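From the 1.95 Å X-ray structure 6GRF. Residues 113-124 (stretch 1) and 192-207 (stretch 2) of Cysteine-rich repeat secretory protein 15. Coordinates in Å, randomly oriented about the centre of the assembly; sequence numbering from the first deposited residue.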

ATOM      1  N   ASP A 113       3.216 -16.081  -6.804  1.00 38.23           N
ATOM      2  CA  ASP A 113       2.583 -15.226  -7.758  1.00 38.12           C
ATOM      3  C   ASP A 113       1.277 -14.714  -7.149  1.00 37.27           C
ATOM      4  O   ASP A 113       0.249 -15.354  -7.268  1.00 38.75           O
ATOM      5  N   PHE A 114       1.349 -13.541  -6.522  1.00 35.61           N
ATOM      6  CA  PHE A 114       0.209 -12.896  -5.865  1.00 34.70           C
ATOM      7  C   PHE A 114      -0.455 -11.863  -6.791  1.00 34.30           C
ATOM      8  O   PHE A 114      -1.479 -11.269  -6.416  1.00 34.08           O
ATOM      9  N   LEU A 115       0.131 -11.626  -7.973  1.00 34.09           N
ATOM     10  CA  LEU A 115      -0.273 -10.526  -8.857  1.00 33.77           C
ATOM     11  C   LEU A 115      -1.713 -10.742  -9.332  1.00 34.48           C
ATOM     12  O   LEU A 115      -2.031 -11.786  -9.853  1.00 34.96           O
ATOM     13  N   GLY A 116      -2.577  -9.745  -9.106  1.00 34.37           N
ATOM     14  CA  GLY A 116      -3.940  -9.740  -9.642  1.00 35.74           C
ATOM     15  C   GLY A 116      -4.965 -10.402  -8.735  1.00 37.13           C
ATOM     16  O   GLY A 116      -6.160 -10.267  -8.975  1.00 38.29           O
ATOM     17  N   LYS A 117      -4.517 -11.129  -7.702  1.00 38.76           N
ATOM     18  CA  LYS A 117      -5.425 -11.933  -6.877  1.00 40.32           C
ATOM     19  C   LYS A 117      -5.931 -11.082  -5.717  1.00 38.75           C
ATOM     20  O   LYS A 117      -5.151 -10.367  -5.090  1.00 37.53           O
ATOM     21  N   PRO A 118      -7.238 -11.163  -5.378  1.00 38.42           N
ATOM     22  CA  PRO A 118      -7.786 -10.414  -4.249  1.00 38.31           C
ATOM     23  C   PRO A 118      -7.136 -10.881  -2.940  1.00 38.97           C
ATOM     24  O   PRO A 118      -6.858 -12.076  -2.775  1.00 41.10           O
ATOM     25  N   ASP A 119      -6.876  -9.925  -2.048  1.00 37.36           N
ATOM     26  CA  ASP A 119      -6.281 -10.174  -0.749  1.00 37.57           C
ATOM     27  C   ASP A 119      -6.600  -8.982   0.167  1.00 36.76           C
ATOM     28  O   ASP A 119      -6.065  -7.867  -0.005  1.00 34.75           O
ATOM     29  N   THR A 120      -7.465  -9.228   1.153  1.00 36.64           N
ATOM     30  CA  THR A 120      -7.952  -8.178   2.029  1.00 36.42           C
ATOM     31  C   THR A 120      -7.349  -8.318   3.433  1.00 36.78           C
ATOM     32  O   THR A 120      -7.860  -7.721   4.359  1.00 36.86           O
ATOM     33  N   SER A 121      -6.280  -9.107   3.596  1.00 37.14           N
ATOM     34  CA  SER A 121      -5.713  -9.294   4.926  1.00 37.97           C
ATOM     35  C   SER A 121      -5.154  -7.957   5.411  1.00 36.82           C
ATOM     36  O   SER A 121      -4.691  -7.156   4.619  1.00 35.83           O
ATOM     37  N   LEU A 122      -5.244  -7.734   6.725  1.00 37.71           N
ATOM     38  CA  LEU A 122      -4.774  -6.529   7.365  1.00 37.23           C
ATOM     39  C   LEU A 122      -3.243  -6.528   7.417  1.00 36.88           C
ATOM     40  O   LEU A 122      -2.641  -7.425   7.969  1.00 37.55           O
ATOM     41  N   ARG A 123      -2.632  -5.478   6.874  1.00 36.02           N
ATOM     42  CA  ARG A 123      -1.181  -5.332   6.882  1.00 36.44           C
ATOM     43  C   ARG A 123      -0.747  -4.387   8.002  1.00 36.29           C
ATOM     44  O   ARG A 123       0.221  -4.667   8.685  1.00 37.03           O
ATOM     45  N   TYR A 124      -1.470  -3.276   8.175  1.00 34.43           N
ATOM     46  CA  TYR A 124      -1.114  -2.271   9.159  1.00 34.83           C
ATOM     47  C   TYR A 124      -2.323  -1.356   9.414  1.00 34.25           C
ATOM     48  O   TYR A 124      -3.104  -1.067   8.518  1.00 32.31           O
ATOM     49  N   ASN A 192     -14.338  -0.689  12.736  1.00 39.96           N
ATOM     50  CA  ASN A 192     -14.463  -1.715  13.775  1.00 42.32           C
ATOM     51  C   ASN A 192     -13.226  -1.705  14.688  1.00 42.10           C
ATOM     52  O   ASN A 192     -13.348  -2.017  15.871  1.00 43.12           O
ATOM     53  N   LEU A 193     -12.069  -1.258  14.182  1.00 40.89           N
ATOM     54  CA  LEU A 193     -10.828  -1.188  14.991  1.00 41.66           C
ATOM     55  C   LEU A 193     -10.620   0.205  15.610  1.00 41.74           C
ATOM     56  O   LEU A 193      -9.993   0.317  16.662  1.00 43.45           O
ATOM     57  N   CYS A 194     -11.098   1.259  14.943  1.00 40.35           N
ATOM     58  CA  CYS A 194     -10.836   2.640  15.349  1.00 41.42           C
ATOM     59  C   CYS A 194     -12.158   3.395  15.538  1.00 41.52           C
ATOM     60  O   CYS A 194     -12.380   4.429  14.923  1.00 41.10           O
ATOM     61  N   GLY A 195     -13.034   2.854  16.383  1.00 42.29           N
ATOM     62  CA  GLY A 195     -14.414   3.293  16.446  1.00 42.37           C
ATOM     63  C   GLY A 195     -14.560   4.801  16.594  1.00 41.67           C
ATOM     64  O   GLY A 195     -15.365   5.401  15.874  1.00 42.90           O
ATOM     65  N   SER A 196     -13.801   5.406  17.520  1.00 40.96           N
ATOM     66  CA  SER A 196     -14.050   6.790  17.970  1.00 40.64           C
ATOM     67  C   SER A 196     -12.908   7.748  17.592  1.00 38.94           C
ATOM     68  O   SER A 196     -12.922   8.911  17.995  1.00 39.24           O
ATOM     69  N   ALA A 197     -11.920   7.273  16.832  1.00 37.02           N
ATOM     70  CA  ALA A 197     -10.684   8.037  16.582  1.00 36.41           C
ATOM     71  C   ALA A 197     -10.973   9.244  15.681  1.00 35.10           C
ATOM     72  O   ALA A 197     -11.800   9.158  14.777  1.00 33.55           O
ATOM     73  N   VAL A 198     -10.247  10.345  15.908  1.00 35.50           N
ATOM     74  CA  VAL A 198     -10.379  11.560  15.094  1.00 35.27           C
ATOM     75  C   VAL A 198      -9.725  11.340  13.726  1.00 33.77           C
ATOM     76  O   VAL A 198     -10.025  12.054  12.764  1.00 32.49           O
ATOM     77  N   ALA A 199      -8.804  10.371  13.680  1.00 33.39           N
ATOM     78  CA  ALA A 199      -8.027  10.052  12.518  1.00 32.50           C
ATOM     79  C   ALA A 199      -7.572   8.596  12.623  1.00 32.10           C
ATOM     80  O   ALA A 199      -7.188   8.151  13.684  1.00 32.88           O
ATOM     81  N   ALA A 200      -7.633   7.872  11.509  1.00 31.19           N
ATOM     82  CA  ALA A 200      -7.138   6.507  11.466  1.00 31.57           C
ATOM     83  C   ALA A 200      -6.735   6.124  10.041  1.00 31.06           C
ATOM     84  O   ALA A 200      -7.138   6.766   9.095  1.00 30.21           O
ATOM     85  N   GLU A 201      -5.946   5.050   9.925  1.00 32.61           N
ATOM     86  CA  GLU A 201      -5.511   4.506   8.638  1.00 32.70           C
ATOM     87  C   GLU A 201      -5.528   2.976   8.720  1.00 31.49           C
ATOM     88  O   GLU A 201      -5.168   2.407   9.729  1.00 31.72           O
ATOM     89  N   VAL A 202      -6.012   2.336   7.652  1.00 30.19           N
ATOM     90  CA  VAL A 202      -5.957   0.897   7.495  1.00 30.28           C
ATOM     91  C   VAL A 202      -5.331   0.550   6.140  1.00 29.55           C
ATOM     92  O   VAL A 202      -5.759   1.044   5.081  1.00 28.31           O
ATOM     93  N   TYR A 203      -4.322  -0.327   6.188  1.00 29.51           N
ATOM     94  CA  TYR A 203      -3.619  -0.795   5.010  1.00 28.96           C
ATOM     95  C   TYR A 203      -3.830  -2.303   4.884  1.00 28.61           C
ATOM     96  O   TYR A 203      -3.457  -3.050   5.777  1.00 29.07           O
ATOM     97  N   LEU A 204      -4.474  -2.713   3.792  1.00 27.58           N
ATOM     98  CA  LEU A 204      -4.614  -4.111   3.453  1.00 28.31           C
ATOM     99  C   LEU A 204      -3.583  -4.448   2.376  1.00 27.95           C
ATOM    100  O   LEU A 204      -2.853  -3.582   1.924  1.00 27.05           O
ATOM    101  N   ALA A 205      -3.536  -5.722   1.985  1.00 29.61           N
ATOM    102  CA  ALA A 205      -2.549  -6.211   1.020  1.00 29.88           C
ATOM    103  C   ALA A 205      -2.613  -5.425  -0.300  1.00 29.27           C
ATOM    104  O   ALA A 205      -1.567  -5.132  -0.871  1.00 29.30           O
ATOM    105  N   GLN A 206      -3.817  -5.064  -0.768  1.00 29.05           N
ATOM    106  CA  GLN A 206      -3.985  -4.526  -2.137  1.00 28.80           C
ATOM    107  C   GLN A 206      -4.673  -3.140  -2.169  1.00 28.49           C
ATOM    108  O   GLN A 206      -4.966  -2.617  -3.258  1.00 26.94           O
ATOM    109  N   CYS A 207      -4.906  -2.528  -1.003  1.00 28.45           N
ATOM    110  CA  CYS A 207      -5.535  -1.201  -0.935  1.00 28.41           C
ATOM    111  C   CYS A 207      -5.300  -0.593   0.446  1.00 28.29           C
ATOM    112  O   CYS A 207      -4.836  -1.282   1.362  1.00 28.59           O
TER

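The apolar centre of the contact gathers around L122, whose CA-to-CB bond points away from stretch 2 although the end of the side chain comes back to it. With chi1 t and chi2 p, L122 places CD1 4.0 Å from CD2 of L204 and 4.1 Å from CG1 of V202, while its CD2 lies 4.0 Å from CD1 of L193. L204 (chi1 m, chi2 t) points sideways, and its CD2 also approaches the CA of L122 at 3.7 Å. The two leucines form a non-hydrogen-bonded antiparallel pair whose side chains diverge; L204 CD2 packs both on the L122 backbone and on L122 CD1.

Y124 and Y203 share one face of the sheet. Y124 is t and Y203 is m, and their rings meet at CD2 of Y124 and CD2 of Y203, 3.8 Å apart; the Y203 atom lies near the plane of the Y124 ring, an edge approach. OE2 of E201 reaches the same ring edge, 3.8 Å from CE2 of Y124, while the Y203 OH donates to E201 OE1 at 3.1 Å.

Backbone bonds hold these side chains in register. Y203 N donates to Y124 O at 2.7 Å, and Y203 O accepts from both R123 N (2.8 Å) and Y124 N (3.1 Å), the double acceptance falling at a beta bulge.

Further out, A205 points toward stretch 1. Its CB lies 3.4 Å from CG of D119 and covers one face of the R123 guanidinium, 4.0 Å from CZ of R123. D119 (chi1 t) is held by its own stretch: OD1 of D119 accepts from S121 N at 3.1 Å and from S121 OG at a very short 2.5 Å.

At the polar edge, Q206 (chi1 m, chi2 m) points toward stretch 1, and its NE2 donates to K117 O at 3.1 Å with an angle of 161°.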

ATOM      1  CB  ASP A 113       2.330 -15.956  -9.073  1.00 39.84           C
ATOM      2  CG  ASP A 113       1.638 -15.099 -10.118  1.00 40.52           C
ATOM      3  OD1 ASP A 113       1.446 -13.900  -9.862  1.00 40.51           O
ATOM      4  OD2 ASP A 113       1.295 -15.645 -11.177  1.00 43.37           O
ATOM      5  CB  PHE A 114       0.686 -12.194  -4.595  1.00 33.75           C
ATOM      6  CG  PHE A 114       1.513 -10.964  -4.869  1.00 33.22           C
ATOM      7  CD1 PHE A 114       2.885 -11.055  -5.038  1.00 33.49           C
ATOM      8  CD2 PHE A 114       0.921  -9.714  -4.972  1.00 32.63           C
ATOM      9  CE1 PHE A 114       3.647  -9.923  -5.288  1.00 32.96           C
ATOM     10  CE2 PHE A 114       1.679  -8.586  -5.238  1.00 32.09           C
ATOM     11  CZ  PHE A 114       3.044  -8.692  -5.393  1.00 32.21           C
ATOM     12  CB  LEU A 115       0.683 -10.439 -10.048  1.00 34.21           C
ATOM     13  CG  LEU A 115       2.086  -9.935  -9.723  1.00 34.42           C
ATOM     14  CD1 LEU A 115       2.970  -9.955 -10.969  1.00 35.20           C
ATOM     15  CD2 LEU A 115       2.030  -8.542  -9.120  1.00 34.15           C
ATOM     16  CB  LYS A 117      -4.741 -13.186  -6.324  1.00 42.43           C
ATOM     17  CG  LYS A 117      -4.401 -14.275  -7.337  1.00 45.62           C
ATOM     18  CD  LYS A 117      -3.516 -15.356  -6.729  1.00 47.55           C
ATOM     19  CE  LYS A 117      -3.360 -16.588  -7.595  1.00 51.30           C
ATOM     20  NZ  LYS A 117      -2.556 -16.302  -8.806  1.00 51.88           N
ATOM     21  CB  PRO A 118      -9.295 -10.703  -4.226  1.00 38.39           C
ATOM     22  CG  PRO A 118      -9.536 -11.772  -5.274  1.00 39.70           C
ATOM     23  CD  PRO A 118      -8.242 -12.012  -6.030  1.00 39.49           C
ATOM     24  CB  ASP A 119      -4.776 -10.403  -0.875  1.00 37.97           C
ATOM     25  CG  ASP A 119      -4.113 -10.828   0.420  1.00 39.13           C
ATOM     26  OD1 ASP A 119      -4.805 -10.811   1.457  1.00 40.82           O
ATOM     27  OD2 ASP A 119      -2.923 -11.197   0.377  1.00 39.74           O
ATOM     28  CB  THR A 120      -9.482  -8.217   2.103  1.00 36.89           C
ATOM     29  OG1 THR A 120      -9.866  -9.420   2.765  1.00 38.02           O
ATOM     30  CG2 THR A 120     -10.143  -8.169   0.744  1.00 37.18           C
ATOM     31  CB  SER A 121      -4.679 -10.394   4.984  1.00 38.80           C
ATOM     32  OG  SER A 121      -3.974 -10.499   3.767  1.00 38.52           O
ATOM     33  CB  LEU A 122      -5.366  -6.469   8.776  1.00 38.81           C
ATOM     34  CG  LEU A 122      -4.871  -5.310   9.642  1.00 39.11           C
ATOM     35  CD1 LEU A 122      -5.118  -3.982   8.944  1.00 37.82           C
ATOM     36  CD2 LEU A 122      -5.534  -5.344  11.014  1.00 40.58           C
ATOM     37  CB  ARG A 123      -0.689  -4.829   5.523  1.00 36.55           C
ATOM     38  CG  ARG A 123      -0.749  -5.892   4.437  1.00 38.08           C
ATOM     39  CD  ARG A 123       0.000  -7.149   4.839  1.00 40.45           C
ATOM     40  NE  ARG A 123       0.589  -7.805   3.685  1.00 42.84           N
ATOM     41  CZ  ARG A 123       0.190  -8.965   3.170  1.00 44.01           C
ATOM     42  NH1 ARG A 123      -0.771  -9.667   3.744  1.00 46.55           N
ATOM     43  NH2 ARG A 123       0.764  -9.419   2.075  1.00 44.18           N
ATOM     44  CB  TYR A 124       0.120  -1.480   8.702  1.00 34.38           C
ATOM     45  CG  TYR A 124       0.537  -0.366   9.630  1.00 35.25           C
ATOM     46  CD1 TYR A 124       1.137  -0.639  10.851  1.00 37.30           C
ATOM     47  CD2 TYR A 124       0.319   0.964   9.304  1.00 35.07           C
ATOM     48  CE1 TYR A 124       1.518   0.371  11.720  1.00 38.59           C
ATOM     49  CE2 TYR A 124       0.693   1.991  10.162  1.00 36.22           C
ATOM     50  CZ  TYR A 124       1.294   1.691  11.373  1.00 38.25           C
ATOM     51  OH  TYR A 124       1.650   2.687  12.235  1.00 40.85           O
ATOM     52  CB  ASN A 192     -14.889  -3.055  13.157  1.00 44.40           C
ATOM     53  CG  ASN A 192     -16.362  -3.043  12.756  1.00 46.84           C
ATOM     54  OD1 ASN A 192     -17.256  -3.107  13.610  1.00 49.57           O
ATOM     55  ND2 ASN A 192     -16.644  -2.902  11.464  1.00 45.66           N
ATOM     56  CB  LEU A 193      -9.632  -1.559  14.110  1.00 40.68           C
ATOM     57  CG  LEU A 193      -9.664  -2.957  13.486  1.00 40.82           C
ATOM     58  CD1 LEU A 193      -8.501  -3.135  12.517  1.00 39.61           C
ATOM     59  CD2 LEU A 193      -9.638  -4.043  14.549  1.00 42.32           C
ATOM     60  CB  CYS A 194     -10.024   3.374  14.291  1.00 40.84           C
ATOM     61  SG  CYS A 194      -8.455   2.569  13.885  1.00 42.27           S
ATOM     62  CB  SER A 196     -14.280   6.821  19.457  1.00 42.92           C
ATOM     63  OG  SER A 196     -15.201   5.817  19.855  1.00 44.40           O
ATOM     64  CB  ALA A 197      -9.660   7.143  15.939  1.00 35.69           C
ATOM     65  CB  VAL A 198      -9.785  12.795  15.803  1.00 37.21           C
ATOM     66  CG1 VAL A 198      -8.267  12.821  15.779  1.00 37.97           C
ATOM     67  CG2 VAL A 198     -10.339  14.083  15.220  1.00 37.43           C
ATOM     68  CB  ALA A 199      -6.849  10.990  12.415  1.00 33.24           C
ATOM     69  CB  ALA A 200      -8.189   5.575  11.994  1.00 31.62           C
ATOM     70  CB  GLU A 201      -4.149   5.077   8.229  1.00 34.94           C
ATOM     71  CG  GLU A 201      -3.077   5.089   9.316  1.00 39.14           C
ATOM     72  CD  GLU A 201      -1.734   5.701   8.896  1.00 42.38           C
ATOM     73  OE1 GLU A 201      -1.694   6.376   7.828  1.00 45.08           O
ATOM     74  OE2 GLU A 201      -0.712   5.505   9.622  1.00 45.30           O
ATOM     75  CB  VAL A 202      -7.351   0.269   7.642  1.00 30.11           C
ATOM     76  CG1 VAL A 202      -7.410  -1.126   7.043  1.00 30.11           C
ATOM     77  CG2 VAL A 202      -7.774   0.249   9.098  1.00 31.64           C
ATOM     78  CB  TYR A 203      -2.132  -0.474   5.104  1.00 29.58           C
ATOM     79  CG  TYR A 203      -1.816   0.996   5.121  1.00 30.46           C
ATOM     80  CD1 TYR A 203      -1.475   1.662   3.960  1.00 30.34           C
ATOM     81  CD2 TYR A 203      -1.850   1.719   6.298  1.00 31.00           C
ATOM     82  CE1 TYR A 203      -1.187   3.015   3.964  1.00 30.84           C
ATOM     83  CE2 TYR A 203      -1.570   3.072   6.321  1.00 31.80           C
ATOM     84  CZ  TYR A 203      -1.247   3.721   5.148  1.00 31.40           C
ATOM     85  OH  TYR A 203      -0.960   5.047   5.161  1.00 33.31           O
ATOM     86  CB  LEU A 204      -6.041  -4.371   2.967  1.00 28.09           C
ATOM     87  CG  LEU A 204      -7.145  -3.880   3.900  1.00 28.15           C
ATOM     88  CD1 LEU A 204      -8.498  -4.352   3.406  1.00 28.13           C
ATOM     89  CD2 LEU A 204      -6.900  -4.341   5.330  1.00 28.71           C
ATOM     90  CB  ALA A 205      -2.746  -7.690   0.796  1.00 31.02           C
ATOM     91  CB  GLN A 206      -4.771  -5.539  -2.965  1.00 29.53           C
ATOM     92  CG  GLN A 206      -4.046  -6.866  -3.177  1.00 30.59           C
ATOM     93  CD  GLN A 206      -3.205  -6.857  -4.430  1.00 30.82           C
ATOM     94  OE1 GLN A 206      -2.478  -5.906  -4.700  1.00 31.11           O
ATOM     95  NE2 GLN A 206      -3.323  -7.911  -5.224  1.00 31.15           N
ATOM     96  CB  CYS A 207      -7.030  -1.271  -1.222  1.00 29.20           C
ATOM     97  SG  CYS A 207      -7.990  -2.235  -0.021  1.00 31.51           S
TER